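Local coordinates for Rho guanine nucleotide exchange factor 12 (Homo sapiens, PDB 1TXD), which acts as a guanine nucleotide exchange factor for the small GTPase RhoA through its DH/PH module, the part held in this chain, at residues R37-V40 / R41-V45; V45-Q48 / V49-R53; F69-L72 / E73-Q77; T147-Q150 / D151-N155; R159-Q162 / L163-I167. The protein carries 1 engineered substitution. All coordinates share one frame; numbering follows the deposited sequence.

Interaction 1: R37-V40 / R41-V45; sequences RAHV and RTLKV
Thr-42 reaches back one helical turn to Ala-38. Its OG1 donates a hydrogen bond to Ala-38 O over 3.2 Å, from above the carbonyl plane. The backbone N of Thr-42 bonds the same oxygen, so one residue grips this carbonyl twice. The hydroxyl gets there because chi1 (-70°) sets OG1 beside its own backbone N and anti to the carbonyl carbon. With a valine here, Ala-38 O would probably keep the backbone bond but lose the second donor, and the side chain would lose its polar tie to the turn before.

Next to it, Leu-43 meets His-39. Leu-43 CG lies 4.2 Å from the centroid of the His-39 ring in an off-centre CH-pi contact, and Leu-43 CD1 comes to 3.5 Å from His-39 NE2. That nitrogen has a hydrogen-bond partner elsewhere, Gln-170 OE1, while the ring of His-79 packs edge-to-face with His-39.

On another flank Arg-37 and Arg-41 run alongside each other in the same direction. Arg-41 NH2 touches Arg-37 CG at 3.8 Å, and Arg-37 O sits over one face of the Arg-41 guanidinium. The two guanidinium planes are 67° apart. Arg-90 brings a further like charge close to Arg-37.

Backbone bonds such as Lys-44 N to Val-40 O (2.9 Å) continue the regular helix 20-57 of the DH bundle. The contact thus has an aromatic and aliphatic flank turned to other helices and an arginine flank that probably carries excess positive charge, with Arg-41 exposed to solvent.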
# COMPACT_ATOMS: atom_id res chain seq x y z
N ARG A 37 -0.37 -23.35 1.14
CA ARG A 37 -0.88 -24.03 -0.06
C ARG A 37 -2.14 -23.30 -0.60
O ARG A 37 -2.30 -23.08 -1.79
CB ARG A 37 -1.19 -25.48 0.24
CG ARG A 37 -1.19 -26.42 -0.97
CD ARG A 37 -1.34 -27.92 -0.60
NE ARG A 37 -0.55 -28.26 0.60
CZ ARG A 37 -1.03 -28.62 1.80
NH1 ARG A 37 -2.35 -28.73 2.02
NH2 ARG A 37 -0.18 -28.89 2.79
N ALA A 38 -3.02 -22.90 0.32
CA ALA A 38 -4.21 -22.14 -0.01
C ALA A 38 -3.81 -20.84 -0.73
O ALA A 38 -4.40 -20.47 -1.74
CB ALA A 38 -5.01 -21.83 1.24
N HIS A 39 -2.79 -20.18 -0.18
CA HIS A 39 -2.28 -18.94 -0.75
C HIS A 39 -1.78 -19.07 -2.18
O HIS A 39 -2.11 -18.26 -3.05
CB HIS A 39 -1.13 -18.36 0.06
CG HIS A 39 -0.71 -17.02 -0.43
ND1 HIS A 39 -1.54 -15.91 -0.33
CD2 HIS A 39 0.38 -16.62 -1.11
CE1 HIS A 39 -0.93 -14.88 -0.87
NE2 HIS A 39 0.25 -15.28 -1.32
N VAL A 40 -0.94 -20.06 -2.39
CA VAL A 40 -0.50 -20.44 -3.72
C VAL A 40 -1.63 -20.62 -4.69
O VAL A 40 -1.54 -20.18 -5.85
CB VAL A 40 0.39 -21.69 -3.68
CG1 VAL A 40 0.65 -22.28 -5.10
CG2 VAL A 40 1.74 -21.37 -3.05
N ARG A 41 -2.67 -21.30 -4.25
CA ARG A 41 -3.83 -21.62 -5.09
C ARG A 41 -4.58 -20.37 -5.54
O ARG A 41 -5.09 -20.34 -6.63
CB ARG A 41 -4.79 -22.55 -4.34
CG ARG A 41 -5.39 -23.63 -5.22
CD ARG A 41 -6.33 -24.61 -4.49
NE ARG A 41 -5.58 -25.80 -4.09
CZ ARG A 41 -5.16 -26.09 -2.85
NH1 ARG A 41 -5.41 -25.32 -1.81
NH2 ARG A 41 -4.49 -27.22 -2.66
N THR A 42 -4.69 -19.40 -4.64
CA THR A 42 -5.26 -18.10 -4.86
C THR A 42 -4.47 -17.34 -5.91
O THR A 42 -5.04 -16.73 -6.87
CB THR A 42 -5.22 -17.37 -3.48
OG1 THR A 42 -6.15 -17.99 -2.62
CG2 THR A 42 -5.78 -16.04 -3.52
N LEU A 43 -3.14 -17.41 -5.78
CA LEU A 43 -2.29 -16.70 -6.68
C LEU A 43 -2.39 -17.35 -8.08
O LEU A 43 -2.37 -16.62 -9.10
CB LEU A 43 -0.84 -16.65 -6.18
CG LEU A 43 -0.55 -15.71 -5.00
CD1 LEU A 43 0.95 -15.72 -4.67
CD2 LEU A 43 -1.02 -14.32 -5.22
N LYS A 44 -2.52 -18.65 -8.15
CA LYS A 44 -2.77 -19.30 -9.47
C LYS A 44 -4.13 -18.91 -10.09
O LYS A 44 -4.23 -18.91 -11.31
CB LYS A 44 -2.64 -20.80 -9.40
CG LYS A 44 -1.28 -21.33 -8.95
CD LYS A 44 -1.17 -22.85 -9.26
CE LYS A 44 0.27 -23.35 -9.23
NZ LYS A 44 0.36 -24.75 -8.80
N VAL A 45 -5.13 -18.52 -9.28
CA VAL A 45 -6.38 -17.93 -9.80
C VAL A 45 -6.11 -16.58 -10.45
O VAL A 45 -6.50 -16.43 -11.58
CB VAL A 45 -7.54 -17.78 -8.74
CG1 VAL A 45 -8.79 -17.04 -9.35
CG2 VAL A 45 -7.95 -19.07 -8.20

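Interaction 2: V45-Q48 / V49-R53; sequences VLDQ and VFYQR
Asp-47 and Gln-52 form the tight part of the contact. Gln-52 NE2 donates to Asp-47 OD2 over 2.8 Å, almost straight at 175°, and uses the syn lone pair of the carboxylate. The carboxylate and amide planes are 62° apart. Gln-52 N also bonds Asp-47 O, again at 2.8 Å. The other carboxylate oxygen, Asp-47 OD1, takes Gln-48 NE2 at 2.7 Å from above its plane. Both oxygens of a buried acid are therefore satisfied by amide N-H groups, which probably holds the carboxylate from turning. Asp-47 reaches these donors with CG anti to its backbone N (chi1 -179°).

The inner side is packed as well. Leu-46 O accepts from Tyr-51 N at 3.0 Å and from Phe-50 N, and lies at the edge of the Phe-50 ring. Leu-163 and Ile-166 of helix 163-166 pack on Leu-46 and Phe-50. Val-45 and Val-49 lie side by side, with Val-45 CG1 at 4.0 Å from Val-49 CG2.

The solvent side is looser. Gln-48 NE2 lies 3.4 Å from Gln-52 CG, with the two amide planes nearly parallel. Arg-53 CG lies 3.5 Å from Gln-48 O.

The bonds from Tyr-51 N to Leu-46 O and from Gln-52 N to Asp-47 O mark a wider pi-type turn within the long helix 20-57 of the DH helical bundle.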
# COMPACT_ATOMS: atom_id res chain seq x y z
N VAL A 45 -5.13 -18.52 -9.28
CA VAL A 45 -6.38 -17.93 -9.80
C VAL A 45 -6.11 -16.58 -10.45
O VAL A 45 -6.50 -16.43 -11.58
CB VAL A 45 -7.54 -17.78 -8.74
CG1 VAL A 45 -8.79 -17.04 -9.35
CG2 VAL A 45 -7.95 -19.07 -8.20
N LEU A 46 -5.51 -15.59 -9.75
CA LEU A 46 -5.10 -14.35 -10.42
C LEU A 46 -4.43 -14.67 -11.72
O LEU A 46 -4.72 -14.06 -12.77
CB LEU A 46 -4.09 -13.57 -9.63
CG LEU A 46 -4.79 -12.73 -8.55
CD1 LEU A 46 -3.76 -12.03 -7.82
CD2 LEU A 46 -5.72 -11.74 -9.28
N ASP A 47 -3.41 -15.47 -11.61
CA ASP A 47 -2.58 -15.81 -12.80
C ASP A 47 -3.38 -16.45 -13.88
O ASP A 47 -3.23 -16.08 -15.06
CB ASP A 47 -1.33 -16.65 -12.43
CG ASP A 47 -0.47 -16.98 -13.60
OD1 ASP A 47 -0.41 -18.19 -13.91
OD2 ASP A 47 0.08 -16.13 -14.33
N GLN A 48 -4.17 -17.44 -13.56
CA GLN A 48 -4.68 -18.31 -14.67
C GLN A 48 -5.99 -17.74 -15.23
O GLN A 48 -6.21 -17.74 -16.45
CB GLN A 48 -4.86 -19.76 -14.24
CG GLN A 48 -3.54 -20.59 -14.17
CD GLN A 48 -2.77 -20.62 -15.48
OE1 GLN A 48 -3.23 -21.22 -16.47
NE2 GLN A 48 -1.59 -20.01 -15.51
N VAL A 49 -6.81 -17.17 -14.35
CA VAL A 49 -8.13 -16.70 -14.76
C VAL A 49 -8.03 -15.31 -15.41
O VAL A 49 -8.71 -15.08 -16.41
CB VAL A 49 -9.16 -16.72 -13.61
CG1 VAL A 49 -10.48 -16.12 -14.05
CG2 VAL A 49 -9.36 -18.15 -13.14
N PHE A 50 -7.13 -14.44 -14.87
CA PHE A 50 -6.98 -13.08 -15.26
C PHE A 50 -5.77 -12.81 -16.12
O PHE A 50 -5.94 -12.39 -17.26
CB PHE A 50 -6.99 -12.11 -14.03
CG PHE A 50 -8.28 -12.12 -13.32
CD1 PHE A 50 -9.36 -11.36 -13.77
CD2 PHE A 50 -8.50 -13.00 -12.28
CE1 PHE A 50 -10.59 -11.46 -13.18
CE2 PHE A 50 -9.75 -13.08 -11.67
CZ PHE A 50 -10.79 -12.30 -12.12
N TYR A 51 -4.56 -12.99 -15.59
CA TYR A 51 -3.39 -12.43 -16.20
C TYR A 51 -3.09 -13.19 -17.48
O TYR A 51 -2.95 -12.58 -18.55
CB TYR A 51 -2.16 -12.51 -15.29
CG TYR A 51 -0.90 -12.12 -16.03
CD1 TYR A 51 -0.57 -10.81 -16.25
CD2 TYR A 51 -0.12 -13.10 -16.65
CE1 TYR A 51 0.57 -10.44 -17.02
CE2 TYR A 51 1.03 -12.76 -17.41
CZ TYR A 51 1.39 -11.41 -17.55
OH TYR A 51 2.51 -11.07 -18.30
N GLN A 52 -3.01 -14.49 -17.39
CA GLN A 52 -2.63 -15.29 -18.59
C GLN A 52 -3.66 -15.07 -19.71
O GLN A 52 -3.29 -14.73 -20.82
CB GLN A 52 -2.52 -16.75 -18.26
CG GLN A 52 -1.28 -17.23 -17.42
CD GLN A 52 0.10 -16.76 -17.92
OE1 GLN A 52 0.43 -16.93 -19.13
NE2 GLN A 52 0.93 -16.28 -16.99
N ARG A 53 -4.95 -15.22 -19.43
CA ARG A 53 -6.02 -14.98 -20.42
C ARG A 53 -6.00 -13.59 -21.09
O ARG A 53 -6.05 -13.48 -22.30
CB ARG A 53 -7.39 -15.19 -19.77
CG ARG A 53 -7.70 -16.63 -19.38
CD ARG A 53 -8.72 -17.28 -20.31
NE ARG A 53 -9.09 -18.62 -19.88
CZ ARG A 53 -9.98 -19.38 -20.51
NH1 ARG A 53 -10.62 -18.94 -21.61
NH2 ARG A 53 -10.26 -20.61 -20.04

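Interaction 3: F69-L72 / E73-Q77; sequences FSNL and EDILQ
Asn-71 O accepts from Ile-75 N at 3.2 Å where a type II' turn, Phe-69 to Leu-72, leads into helix 72-90. Asp-74 N adds a weak bond to the same oxygen. Ser-70 allows the turn with a positive phi, and Leu-72 N closes it on Phe-69 O at 2.8 Å. The first regular helical bond to follow is Leu-76 N to Leu-72 O (2.9 Å).

Among the side chains, Leu-72 and Ile-75 cross at about a right angle, with Leu-72 CD1 at 4.0 Å from Ile-75 CD1. Ile-75 CG1 stands between its backbone N and carbonyl carbon (chi1 47°), and this turns it against Leu-72 O at 3.4 Å. Asp-74 leans OD2 against Asn-71 CB at 3.6 Å. Its negative charge lies in the first turn and would probably suit the positive helix start.

Asn-71 is at the N-cap position, yet its side chain makes no capping bond. Its ND2 goes instead to Ala-120 O, which ties the turn to helix 112-126. Leu-72 packs on Leu-46 of helix 20-57. A type II' turn thus links helix 62-69 to the N-terminus of helix 72-90 in the DH helical bundle.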
# COMPACT_ATOMS: atom_id res chain seq x y z
N PHE A 69 -0.98 -5.80 -12.98
CA PHE A 69 -0.42 -7.06 -12.46
C PHE A 69 1.02 -7.05 -11.99
O PHE A 69 1.46 -8.00 -11.33
CB PHE A 69 -0.51 -8.13 -13.59
CG PHE A 69 -1.91 -8.43 -14.01
CD1 PHE A 69 -2.80 -9.07 -13.12
CD2 PHE A 69 -2.35 -8.10 -15.31
CE1 PHE A 69 -4.14 -9.33 -13.50
CE2 PHE A 69 -3.69 -8.34 -15.72
CZ PHE A 69 -4.58 -8.99 -14.83
N SER A 70 1.78 -6.03 -12.41
CA SER A 70 3.17 -5.82 -11.99
C SER A 70 3.92 -7.11 -11.92
O SER A 70 4.10 -7.87 -12.96
CB SER A 70 3.20 -4.97 -10.71
OG SER A 70 2.60 -5.65 -9.56
N ASN A 71 4.38 -7.41 -10.73
CA ASN A 71 5.26 -8.56 -10.49
C ASN A 71 4.51 -9.75 -9.91
O ASN A 71 5.08 -10.50 -9.19
CB ASN A 71 6.43 -8.20 -9.59
CG ASN A 71 6.00 -7.95 -8.18
OD1 ASN A 71 4.85 -7.63 -7.95
ND2 ASN A 71 6.87 -8.23 -7.22
N LEU A 72 3.24 -9.91 -10.30
CA LEU A 72 2.49 -11.15 -10.06
C LEU A 72 3.31 -12.45 -10.35
O LEU A 72 3.32 -13.38 -9.55
CB LEU A 72 1.19 -11.25 -10.92
CG LEU A 72 0.38 -12.52 -10.61
CD1 LEU A 72 -0.03 -12.58 -9.10
CD2 LEU A 72 -0.89 -12.52 -11.47
N GLU A 73 4.00 -12.47 -11.46
CA GLU A 73 4.81 -13.65 -11.86
C GLU A 73 5.84 -14.02 -10.72
O GLU A 73 6.01 -15.18 -10.37
CB GLU A 73 5.56 -13.31 -13.13
CG GLU A 73 6.28 -14.42 -13.90
CD GLU A 73 7.05 -13.84 -15.10
OE1 GLU A 73 8.27 -14.08 -15.27
OE2 GLU A 73 6.45 -13.10 -15.92
N ASP A 74 6.47 -13.01 -10.11
CA ASP A 74 7.49 -13.31 -9.09
C ASP A 74 6.88 -13.62 -7.75
O ASP A 74 7.41 -14.42 -7.01
CB ASP A 74 8.52 -12.19 -8.90
CG ASP A 74 9.04 -11.62 -10.17
OD1 ASP A 74 9.33 -12.33 -11.26
OD2 ASP A 74 9.28 -10.41 -10.13
N ILE A 75 5.77 -13.02 -7.39
CA ILE A 75 5.20 -13.40 -6.08
C ILE A 75 4.63 -14.80 -6.22
O ILE A 75 4.71 -15.61 -5.31
CB ILE A 75 4.19 -12.42 -5.46
CG1 ILE A 75 3.16 -11.99 -6.44
CG2 ILE A 75 4.89 -11.11 -4.83
CD1 ILE A 75 1.91 -11.64 -5.75
N LEU A 76 4.09 -15.10 -7.38
CA LEU A 76 3.72 -16.46 -7.68
C LEU A 76 4.84 -17.47 -7.51
O LEU A 76 4.64 -18.45 -6.78
CB LEU A 76 3.07 -16.60 -9.03
CG LEU A 76 2.67 -17.99 -9.52
CD1 LEU A 76 1.62 -18.66 -8.63
CD2 LEU A 76 2.15 -17.92 -10.95
N GLN A 77 5.96 -17.32 -8.24
CA GLN A 77 7.10 -18.28 -8.19
C GLN A 77 7.68 -18.33 -6.75
O GLN A 77 8.02 -19.36 -6.26
CB GLN A 77 8.20 -17.90 -9.19
CG GLN A 77 8.21 -18.65 -10.57
CD GLN A 77 7.23 -19.85 -10.66
OE1 GLN A 77 7.49 -20.91 -10.08
NE2 GLN A 77 6.11 -19.67 -11.36
O HOH W 1 4.09 -10.19 -13.67

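Interaction 4: T147-Q150 / D151-N155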
# COMPACT_ATOMS: atom_id res chain seq x y z
N THR A 147 -15.74 -6.41 -20.67
CA THR A 147 -16.28 -7.73 -21.00
C THR A 147 -15.39 -8.80 -20.42
O THR A 147 -15.85 -9.67 -19.69
CB THR A 147 -16.42 -7.92 -22.53
OG1 THR A 147 -17.37 -7.00 -23.06
CG2 THR A 147 -17.06 -9.30 -22.87
N PHE A 148 -14.11 -8.72 -20.74
CA PHE A 148 -13.14 -9.71 -20.23
C PHE A 148 -13.24 -9.91 -18.73
O PHE A 148 -13.35 -11.01 -18.30
CB PHE A 148 -11.70 -9.38 -20.60
CG PHE A 148 -10.71 -10.29 -19.90
CD1 PHE A 148 -10.35 -11.50 -20.46
CD2 PHE A 148 -10.25 -9.98 -18.66
CE1 PHE A 148 -9.49 -12.36 -19.82
CE2 PHE A 148 -9.38 -10.84 -18.01
CZ PHE A 148 -9.01 -12.04 -18.60
N VAL A 149 -13.24 -8.83 -17.96
CA VAL A 149 -13.23 -8.90 -16.54
C VAL A 149 -14.51 -9.50 -16.03
O VAL A 149 -14.46 -10.38 -15.18
CB VAL A 149 -12.98 -7.53 -15.92
CG1 VAL A 149 -13.40 -7.50 -14.42
CG2 VAL A 149 -11.53 -7.17 -16.06
N GLN A 150 -15.67 -9.07 -16.57
CA GLN A 150 -16.94 -9.63 -16.14
C GLN A 150 -17.02 -11.10 -16.46
O GLN A 150 -17.49 -11.88 -15.65
CB GLN A 150 -18.12 -8.89 -16.79
CG GLN A 150 -19.49 -9.30 -16.23
CD GLN A 150 -20.63 -8.62 -16.96
OE1 GLN A 150 -20.42 -7.60 -17.63
NE2 GLN A 150 -21.84 -9.19 -16.84
N ASP A 151 -16.62 -11.51 -17.65
CA ASP A 151 -16.59 -12.94 -17.92
C ASP A 151 -15.69 -13.67 -16.90
O ASP A 151 -16.13 -14.66 -16.25
CB ASP A 151 -16.13 -13.17 -19.33
CG ASP A 151 -16.21 -14.62 -19.73
OD1 ASP A 151 -15.14 -15.25 -19.86
OD2 ASP A 151 -17.29 -15.23 -19.93
N ALA A 152 -14.48 -13.15 -16.67
CA ALA A 152 -13.52 -13.89 -15.85
C ALA A 152 -14.03 -14.07 -14.44
O ALA A 152 -13.84 -15.16 -13.87
CB ALA A 152 -12.16 -13.21 -15.83
N GLU A 153 -14.64 -13.01 -13.89
CA GLU A 153 -15.14 -13.02 -12.53
C GLU A 153 -16.39 -13.94 -12.35
O GLU A 153 -16.78 -14.26 -11.25
CB GLU A 153 -15.51 -11.60 -12.04
CG GLU A 153 -14.33 -10.65 -11.99
CD GLU A 153 -14.70 -9.20 -11.71
OE1 GLU A 153 -15.85 -8.80 -11.95
OE2 GLU A 153 -13.81 -8.44 -11.25
N SER A 154 -17.00 -14.32 -13.46
CA SER A 154 -18.03 -15.33 -13.44
C SER A 154 -17.47 -16.77 -13.26
O SER A 154 -18.21 -17.66 -12.86
CB SER A 154 -18.90 -15.22 -14.70
OG SER A 154 -18.36 -15.95 -15.78
N ASN A 155 -16.18 -16.98 -13.56
CA ASN A 155 -15.50 -18.26 -13.28
C ASN A 155 -15.72 -18.67 -11.84
O ASN A 155 -15.47 -17.87 -10.97
CB ASN A 155 -13.97 -18.14 -13.54
CG ASN A 155 -13.31 -19.48 -13.76
OD1 ASN A 155 -13.44 -20.36 -12.95
ND2 ASN A 155 -12.61 -19.63 -14.86
O HOH W 2 -12.54 -13.70 -19.61
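Val-149 and Glu-153 lie side by side one turn apart, and their side-chain contact is van der Waals. Glu-153 CG rests 3.2 Å from Val-149 O. Beyond CG the chain runs extended, and chi1 (-62°) sends it back along Val-149, so that Glu-153 OE2 comes to 3.3 Å from Val-149 CG1. The apolar contact is between Phe-148 and Ala-152. Ala-152 CB sits over one face of the Phe-148 ring, 4.3 Å from Phe-148 CE2.

Among the polar contacts, the same OE2 of Glu-153 accepts from Leu-163 N, the first backbone N-H of the next helix. With an alanine here, Leu-163 N would probably be left without this acceptor, and Val-149 CG1 would lose the side chain that lies against it.

These residues form the last turns of helix 143-154 in the DH helical bundle. Its inner face is laid on helix 20-57: Phe-148 packs on Arg-53, Val-54 and Glu-57, and Ala-152 on Phe-50.

Backbone bonds are regular at first. Asp-151 N bonds Thr-147 O at 2.9 Å, and Glu-153 N meets Val-149 O at 2.9 Å. The next one, Ser-154 N to Gln-150 O, is weak. Ser-154 N turns also to Asp-151 O, three residues back. Ser-154 OG donates to Asp-151 O at 2.6 Å, in the carbonyl plane and on a lone pair.

One water serves both segments. It donates to Phe-148 O at 3.1 Å and to Asp-151 OD1 at 3.0 Å, bridging a helix carbonyl and an exposed carboxylate.

Interaction 5: R159-Q162 / L163-I167; sequences RRLQ and LKDII
Asp-165 folds back on Gln-162, which is the N-cap residue of the short helix 163-166 in the DH domain. Asp-165 is the third residue after the cap, and its carboxylate accepts the backbone N-H of Gln-162, which is one half of a capping box.

Asp-165 can be followed from the backbone outward. Asp-165 CB lies 3.3 Å from Gln-162 O and 3.7 Å from Leu-161 CD2; the Leu-161 and Asp-165 side chains cross at about a right angle. CG stands anti to the carbonyl carbon (chi1 -59°), which swings the carboxylate over the helix start. Asp-165 OD1 takes Gln-162 N at 3.3 Å, on its anti side and 17° out of the carboxylate plane. Asp-165 OD2 forms a weak salt bridge with Lys-164 NZ at 3.5 Å, on the exposed side.

Backbone bonds add to the turn. Asp-165 N donates to Gln-162 O over 2.7 Å, and Ile-166 N adds a weak bond to the same oxygen. Leu-163 packs on Ile-135 and Lys-164 on Leu-132, both of helix 128-141.

Gln-162 and Lys-164 run alongside each other, and Gln-162 OE1 touches Lys-164 CE at 3.8 Å.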
# COMPACT_ATOMS: atom_id res chain seq x y z
N ARG A 159 -15.04 -17.53 -6.80
CA ARG A 159 -15.88 -17.61 -5.63
C ARG A 159 -16.68 -16.30 -5.42
O ARG A 159 -16.74 -15.82 -4.33
CB ARG A 159 -14.99 -17.89 -4.41
CG ARG A 159 -14.00 -19.03 -4.61
CD ARG A 159 -14.53 -20.38 -4.33
NE ARG A 159 -14.75 -21.25 -5.48
CZ ARG A 159 -13.94 -22.25 -5.91
NH1 ARG A 159 -12.74 -22.51 -5.35
NH2 ARG A 159 -14.35 -23.01 -6.93
N ARG A 160 -17.24 -15.72 -6.49
CA ARG A 160 -18.10 -14.49 -6.42
C ARG A 160 -17.34 -13.25 -5.96
O ARG A 160 -17.93 -12.33 -5.44
CB ARG A 160 -19.32 -14.66 -5.48
CG ARG A 160 -20.22 -15.85 -5.79
CD ARG A 160 -20.92 -16.50 -4.56
NE ARG A 160 -20.36 -17.85 -4.40
CZ ARG A 160 -19.67 -18.32 -3.35
NH1 ARG A 160 -19.48 -17.61 -2.24
NH2 ARG A 160 -19.18 -19.55 -3.42
N LEU A 161 -16.04 -13.21 -6.18
CA LEU A 161 -15.19 -12.09 -5.76
C LEU A 161 -14.64 -11.38 -6.99
O LEU A 161 -14.37 -12.01 -8.00
CB LEU A 161 -14.03 -12.59 -4.91
CG LEU A 161 -14.31 -12.79 -3.43
CD1 LEU A 161 -13.09 -13.41 -2.80
CD2 LEU A 161 -14.68 -11.48 -2.71
N GLN A 162 -14.52 -10.07 -6.92
CA GLN A 162 -13.99 -9.32 -8.06
C GLN A 162 -12.45 -9.30 -8.04
O GLN A 162 -11.85 -9.50 -7.01
CB GLN A 162 -14.60 -7.90 -8.11
CG GLN A 162 -16.16 -7.92 -8.33
CD GLN A 162 -16.79 -6.52 -8.40
OE1 GLN A 162 -16.48 -5.72 -9.27
NE2 GLN A 162 -17.69 -6.25 -7.48
N LEU A 163 -11.86 -9.07 -9.21
CA LEU A 163 -10.43 -8.81 -9.37
C LEU A 163 -9.94 -7.91 -8.27
O LEU A 163 -9.00 -8.23 -7.56
CB LEU A 163 -10.15 -8.19 -10.76
CG LEU A 163 -8.66 -8.12 -11.21
CD1 LEU A 163 -7.99 -9.49 -11.10
CD2 LEU A 163 -8.44 -7.60 -12.63
N LYS A 164 -10.60 -6.78 -8.09
CA LYS A 164 -10.21 -5.85 -7.05
C LYS A 164 -10.14 -6.49 -5.67
O LYS A 164 -9.40 -6.03 -4.84
CB LYS A 164 -11.08 -4.61 -7.03
CG LYS A 164 -12.47 -4.74 -6.38
CD LYS A 164 -13.32 -3.50 -6.57
CE LYS A 164 -14.79 -3.79 -6.42
NZ LYS A 164 -15.04 -4.26 -5.00
N ASP A 165 -10.95 -7.52 -5.42
CA ASP A 165 -10.96 -8.20 -4.13
C ASP A 165 -9.97 -9.35 -4.02
O ASP A 165 -9.70 -9.79 -2.95
CB ASP A 165 -12.38 -8.74 -3.83
CG ASP A 165 -13.40 -7.66 -3.81
OD1 ASP A 165 -14.46 -7.86 -4.47
OD2 ASP A 165 -13.23 -6.60 -3.15
N ILE A 166 -9.45 -9.87 -5.13
CA ILE A 166 -8.49 -10.96 -5.05
C ILE A 166 -7.07 -10.42 -4.91
O ILE A 166 -6.21 -10.97 -4.23
CB ILE A 166 -8.65 -11.84 -6.33
CG1 ILE A 166 -10.10 -12.32 -6.46
CG2 ILE A 166 -7.64 -12.98 -6.27
CD1 ILE A 166 -10.32 -13.27 -7.64
N ILE A 167 -6.79 -9.32 -5.57
CA ILE A 167 -5.46 -8.80 -5.56
C ILE A 167 -4.88 -8.52 -4.20
O ILE A 167 -3.74 -8.86 -3.92
CB ILE A 167 -5.47 -7.59 -6.49
CG1 ILE A 167 -5.16 -8.07 -7.91
CG2 ILE A 167 -4.49 -6.47 -6.12
CD1 ILE A 167 -5.70 -7.06 -8.84

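From the N terminus, interactions 1 and 2 follow each other on helix 20-57 and share Val-45. Interaction 3 comes next, at the turn into helix 72-90. Interaction 4 ends helix 143-154, and interaction 5 starts helix 163-166 after the loop between them. Each contact is local and none nests in or crosses another. The turn in interaction 3 and the capping bond of interaction 5 close short loops. Helix 20-57 ties them together. Leu-43 packs on Ile-75, and Tyr-51 on Phe-69, joining interactions 1 and 2 to interaction 3. Interaction 2 also touches interactions 4 and 5, which meet each other directly. All five lie in the DH domain.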